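Local coordinates for PDZ domain protein (Parabacteroides distasonis, PDB 4L8N), which is of unknown function but binds magnesium and combines N- and C-terminal PDZ domains with a DUF4136 domain, at residues V323-N328 against A334-R339; A401-D406 against A410-Y415. All coordinates share one frame; numbering follows the deposited sequence.

Contact 1 (V323-N328 against A334-R339); sequences VDVDRN and AGIRPR
Val-325 lays its CG2 methyl over the backbone of Ile-336 and Arg-337, coming within 3.6 Å of Ile-336 O. This methyl stands anti to the carbonyl carbon, while CG1 is anti to the backbone N (chi1 -177°); the two branches therefore straddle the Ile-336 carbonyl, with CG1 3.8 Å from the same oxygen. CG2 also meets the branch methyl of Ile-336, CG2 to CG2 at 4.0 Å, and lies at looser range from CD of the Pro-338 ring. Further along, Pro-338 sets its ring against the strand backbone, CG 3.9 Å from Asp-324 CA and CB near the carbonyl of Val-323. The touching parts run 139° apart, and between the two segments the meeting is entirely van der Waals, with 211 Å² buried over both sides.

Within its own segment, Asp-324 turns OD1 onto the N-H of the following residue, Val-325, at 2.8 Å, met from above the carboxylate plane and with a bent angle of 132°. Arg-337 curls back: NH1 donates to Ile-336 O at 2.9 Å, with the oxygen close to the guanidinium plane. The guanidinium is tied mainly to Tyr-332 of helix 330-333, through NH1 to Tyr-332 O and a cation-pi contact.

Helix 330-333 ends in a Schellman motif at Gly-335, whose positive phi lets the chain leave toward Ile-336. Strand, short helix and departing turn are consistent with the C-terminal PDZ domain, where such a helix follows a strand. Strand 322-325 is held by strand 312-315 through backbone bonds of Val-323 and Asp-324 with Ser-313, and a backbone bond joins Arg-339 to Val-322. Val-325 also packs on Ala-331 and Tyr-332, whereas Ile-336 faces Ile-433 of strand 429-435 and Val-442 and Ile-444 of strand 438-456.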
loop_
_atom_site.group_PDB
_atom_site.type_symbol
_atom_site.label_atom_id
_atom_site.label_comp_id
_atom_site.label_asym_id
_atom_site.label_seq_id
_atom_site.Cartn_x
_atom_site.Cartn_y
_atom_site.Cartn_z
ATOM N N VAL A 323 23.668 35.768 -31.870
ATOM C CA VAL A 323 24.433 36.274 -30.726
ATOM C C VAL A 323 25.636 35.359 -30.424
ATOM O O VAL A 323 26.546 35.780 -29.710
ATOM C CB VAL A 323 23.574 36.523 -29.460
ATOM C CG1 VAL A 323 22.665 37.726 -29.643
ATOM C CG2 VAL A 323 22.774 35.294 -29.073
ATOM N N ASP A 324 25.648 34.127 -30.979
ATOM C CA ASP A 324 26.719 33.136 -30.785
ATOM C C ASP A 324 26.529 31.935 -31.731
ATOM O O ASP A 324 25.430 31.718 -32.252
ATOM C CB ASP A 324 26.752 32.664 -29.310
ATOM C CG ASP A 324 27.987 31.906 -28.842
ATOM O OD1 ASP A 324 28.963 31.809 -29.627
ATOM O OD2 ASP A 324 27.973 31.400 -27.685
ATOM N N VAL A 325 27.617 31.182 -31.972
ATOM C CA VAL A 325 27.656 29.976 -32.809
ATOM C C VAL A 325 28.538 28.970 -32.083
ATOM O O VAL A 325 29.723 29.234 -31.925
ATOM C CB VAL A 325 28.152 30.238 -34.267
ATOM C CG1 VAL A 325 28.103 28.961 -35.091
ATOM C CG2 VAL A 325 27.347 31.327 -34.958
ATOM N N ASP A 326 27.971 27.841 -31.623
ATOM C CA ASP A 326 28.683 26.775 -30.895
ATOM C C ASP A 326 29.893 26.260 -31.687
ATOM O O ASP A 326 29.813 26.092 -32.903
ATOM C CB ASP A 326 27.736 25.625 -30.527
ATOM C CG ASP A 326 26.581 26.040 -29.631
ATOM O OD1 ASP A 326 26.536 27.229 -29.231
ATOM O OD2 ASP A 326 25.710 25.184 -29.349
ATOM N N ARG A 327 31.021 26.053 -30.979
ATOM C CA ARG A 327 32.338 25.715 -31.531
ATOM C C ARG A 327 32.343 24.588 -32.590
ATOM O O ARG A 327 32.941 24.785 -33.649
ATOM C CB ARG A 327 33.351 25.388 -30.414
ATOM N N ASN A 328 31.720 23.435 -32.324
ATOM C CA ASN A 328 31.799 22.312 -33.265
ATOM C C ASN A 328 30.432 21.953 -33.776
ATOM O O ASN A 328 29.966 20.819 -33.615
ATOM C CB ASN A 328 32.469 21.125 -32.571
ATOM C CG ASN A 328 33.854 21.488 -32.107
ATOM O OD1 ASN A 328 34.765 21.741 -32.912
ATOM N ND2 ASN A 328 33.996 21.669 -30.806
ATOM N N ALA A 334 29.581 25.629 -41.438
ATOM C CA ALA A 334 28.972 26.310 -42.590
ATOM C C ALA A 334 29.496 27.739 -42.734
ATOM O O ALA A 334 29.319 28.343 -43.788
ATOM C CB ALA A 334 27.457 26.325 -42.454
ATOM N N GLY A 335 30.120 28.266 -41.684
ATOM C CA GLY A 335 30.701 29.603 -41.693
ATOM C C GLY A 335 29.865 30.729 -41.115
ATOM O O GLY A 335 30.183 31.903 -41.326
ATOM N N ILE A 336 28.785 30.399 -40.393
ATOM C CA ILE A 336 27.945 31.414 -39.739
ATOM C C ILE A 336 28.747 31.945 -38.558
ATOM O O ILE A 336 29.433 31.160 -37.896
ATOM C CB ILE A 336 26.559 30.825 -39.320
ATOM C CG1 ILE A 336 25.800 30.233 -40.543
ATOM C CG2 ILE A 336 25.697 31.829 -38.520
ATOM C CD1 ILE A 336 25.410 31.226 -41.636
ATOM N N ARG A 337 28.711 33.256 -38.316
ATOM C CA ARG A 337 29.469 33.803 -37.198
ATOM C C ARG A 337 28.600 34.768 -36.355
ATOM O O ARG A 337 27.639 35.316 -36.900
ATOM C CB ARG A 337 30.771 34.501 -37.705
ATOM C CG ARG A 337 31.833 33.552 -38.314
ATOM C CD ARG A 337 32.437 32.511 -37.347
ATOM N NE ARG A 337 33.451 31.683 -38.012
ATOM C CZ ARG A 337 33.226 30.493 -38.569
ATOM N NH1 ARG A 337 32.020 29.938 -38.507
ATOM N NH2 ARG A 337 34.211 29.841 -39.179
ATOM N N PRO A 338 28.925 35.013 -35.043
ATOM C CA PRO A 338 28.125 35.971 -34.246
ATOM C C PRO A 338 27.998 37.342 -34.901
ATOM O O PRO A 338 28.858 37.727 -35.700
ATOM C CB PRO A 338 28.906 36.081 -32.939
ATOM C CG PRO A 338 29.625 34.789 -32.824
ATOM C CD PRO A 338 30.010 34.426 -34.224
ATOM N N ARG A 339 26.904 38.063 -34.579
ATOM C CA ARG A 339 26.539 39.398 -35.090
ATOM C C ARG A 339 26.003 39.335 -36.552
ATOM O O ARG A 339 25.619 40.373 -37.099
ATOM C CB ARG A 339 27.693 40.430 -34.944
#

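Contact 2 (A401-D406 against A410-Y415); sequences ASQSSD and AFSYLY
A single side-chain hydrogen bond makes this contact, joining the loop just past helix 395-402 to a short 3-10 turn later in the connection to strand 429-435. Gln-403 NE2 donates to Ser-412 OG at 3.1 Å, almost straight at 173° and with the oxygen lying in the amide plane. The other N-H of the amide goes to Ser-402 OG, also 3.1 Å from Gln-403 NE2 and in plane, so both amide hydrogens are used and the flat group is kept from turning. A bend at chi2 (-56°) swings the amide round to lie between the two serines. Its OE1 accepts from Tyr-416 OH and His-348 NE2, completing a four-partner grip on the amide. Ser-412 holds OG between its backbone N and carbonyl carbon (chi1 70°), where it also bonds Pro-409 O. A leucine in place of Gln-403 would probably leave Ser-412 OG without its N-H donor and strip Tyr-416 and His-348 of their shared acceptor. Little else touches here, for the two segments bury 71 Å² in all. Ser-402 rests on Phe-364 of helix 354-367, and on the far segment Phe-411 sets its ring edge-to-face with Phe-357 of that helix, while Phe-411 and Leu-414 pack on Leu-110 of helix 107-113.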
loop_
_atom_site.group_PDB
_atom_site.type_symbol
_atom_site.label_atom_id
_atom_site.label_comp_id
_atom_site.label_asym_id
_atom_site.label_seq_id
_atom_site.Cartn_x
_atom_site.Cartn_y
_atom_site.Cartn_z
ATOM N N ALA A 401 -0.366 23.779 -43.600
ATOM C CA ALA A 401 -0.739 24.787 -42.609
ATOM C C ALA A 401 0.492 25.302 -41.847
ATOM O O ALA A 401 0.635 26.507 -41.699
ATOM C CB ALA A 401 -1.752 24.218 -41.639
ATOM N N SER A 402 1.415 24.406 -41.446
ATOM C CA SER A 402 2.633 24.752 -40.712
ATOM C C SER A 402 3.548 25.716 -41.462
ATOM O O SER A 402 4.349 26.397 -40.812
ATOM C CB SER A 402 3.430 23.491 -40.379
ATOM O OG SER A 402 4.244 23.054 -41.457
ATOM N N GLN A 403 3.469 25.732 -42.809
ATOM C CA GLN A 403 4.362 26.516 -43.652
ATOM C C GLN A 403 3.702 27.775 -44.221
ATOM O O GLN A 403 4.298 28.455 -45.061
ATOM C CB GLN A 403 4.942 25.632 -44.779
ATOM C CG GLN A 403 5.815 24.465 -44.267
ATOM C CD GLN A 403 6.966 24.908 -43.378
ATOM O OE1 GLN A 403 7.923 25.519 -43.829
ATOM N NE2 GLN A 403 6.885 24.639 -42.092
ATOM N N SER A 404 2.500 28.121 -43.715
ATOM C CA SER A 404 1.774 29.323 -44.128
ATOM C C SER A 404 2.430 30.535 -43.502
ATOM O O SER A 404 2.560 30.600 -42.277
ATOM C CB SER A 404 0.306 29.243 -43.721
ATOM O OG SER A 404 -0.255 27.973 -44.009
ATOM N N SER A 405 2.841 31.491 -44.345
ATOM C CA SER A 405 3.520 32.736 -43.969
ATOM C C SER A 405 2.779 33.513 -42.876
ATOM O O SER A 405 3.438 34.200 -42.087
ATOM C CB SER A 405 3.733 33.617 -45.193
ATOM O OG SER A 405 4.816 33.100 -45.949
ATOM N N ASP A 406 1.435 33.341 -42.784
ATOM C CA ASP A 406 0.578 33.952 -41.764
ATOM C C ASP A 406 0.972 33.470 -40.348
ATOM O O ASP A 406 0.804 34.219 -39.378
ATOM C CB ASP A 406 -0.916 33.645 -42.051
ATOM C CG ASP A 406 -1.926 34.116 -40.997
ATOM O OD1 ASP A 406 -1.743 35.230 -40.444
ATOM O OD2 ASP A 406 -2.917 33.389 -40.757
ATOM N N ALA A 410 9.330 30.562 -39.448
ATOM C CA ALA A 410 10.785 30.610 -39.559
ATOM C C ALA A 410 11.487 29.585 -38.662
ATOM O O ALA A 410 12.415 28.908 -39.126
ATOM C CB ALA A 410 11.278 32.002 -39.228
ATOM N N PHE A 411 11.006 29.418 -37.408
ATOM C CA PHE A 411 11.616 28.495 -36.468
ATOM C C PHE A 411 11.157 27.050 -36.670
ATOM O O PHE A 411 11.724 26.154 -36.043
ATOM C CB PHE A 411 11.377 28.954 -35.030
ATOM C CG PHE A 411 12.089 30.240 -34.656
ATOM C CD1 PHE A 411 13.469 30.263 -34.458
ATOM C CD2 PHE A 411 11.374 31.419 -34.464
ATOM C CE1 PHE A 411 14.121 31.448 -34.107
ATOM C CE2 PHE A 411 12.030 32.602 -34.088
ATOM C CZ PHE A 411 13.397 32.604 -33.913
ATOM N N SER A 412 10.226 26.792 -37.590
ATOM C CA SER A 412 9.757 25.412 -37.856
ATOM C C SER A 412 10.895 24.491 -38.386
ATOM O O SER A 412 10.720 23.278 -38.405
ATOM C CB SER A 412 8.567 25.397 -38.823
ATOM O OG SER A 412 8.966 25.752 -40.139
ATOM N N TYR A 413 12.047 25.066 -38.784
ATOM C CA TYR A 413 13.246 24.358 -39.257
ATOM C C TYR A 413 13.749 23.392 -38.158
ATOM O O TYR A 413 14.346 22.359 -38.461
ATOM C CB TYR A 413 14.354 25.364 -39.680
ATOM C CG TYR A 413 15.206 25.918 -38.546
ATOM C CD1 TYR A 413 16.357 25.255 -38.122
ATOM C CD2 TYR A 413 14.871 27.114 -37.913
ATOM C CE1 TYR A 413 17.129 25.745 -37.065
ATOM C CE2 TYR A 413 15.635 27.614 -36.856
ATOM C CZ TYR A 413 16.769 26.930 -36.442
ATOM O OH TYR A 413 17.541 27.429 -35.426
ATOM N N LEU A 414 13.491 23.739 -36.887
ATOM C CA LEU A 414 13.832 22.928 -35.729
ATOM C C LEU A 414 13.199 21.555 -35.821
ATOM O O LEU A 414 13.741 20.605 -35.243
ATOM C CB LEU A 414 13.381 23.625 -34.434
ATOM C CG LEU A 414 14.161 24.902 -34.065
ATOM C CD1 LEU A 414 13.365 25.751 -33.115
ATOM C CD2 LEU A 414 15.552 24.589 -33.522
ATOM N N TYR A 415 12.069 21.435 -36.580
ATOM C CA TYR A 415 11.361 20.164 -36.738
ATOM C C TYR A 415 11.274 19.732 -38.213
ATOM O O TYR A 415 10.393 18.965 -38.575
ATOM C CB TYR A 415 9.968 20.250 -36.077
ATOM C CG TYR A 415 10.036 20.373 -34.568
ATOM C CD1 TYR A 415 10.531 19.332 -33.784
ATOM C CD2 TYR A 415 9.700 21.568 -33.926
ATOM C CE1 TYR A 415 10.621 19.448 -32.396
ATOM C CE2 TYR A 415 9.799 21.700 -32.539
ATOM C CZ TYR A 415 10.236 20.626 -31.777
ATOM O OH TYR A 415 10.304 20.707 -30.409
#

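Overall arrangement
The two contacts follow one another along the chain, contact 1 closing before contact 2 opens. Their centres are 23 Å apart and their nearest atoms about 10 Å, without touching. Contact 1, apolar, lies in the probable C-terminal PDZ domain; contact 2 is a polar link across a short loop, within the long connection between helix 395-402 and strand 429-435. That strand returns to pack on Ile-336 of contact 1. Strand 312-315 gives a second route: it borders the strand of contact 1, and Tyr-314 OH is hydrogen-bonded to Tyr-413 OH of contact 2. Both lie on the same side of the chain's centre, away from the magnesium-binding residues Glu-239 and Asp-270.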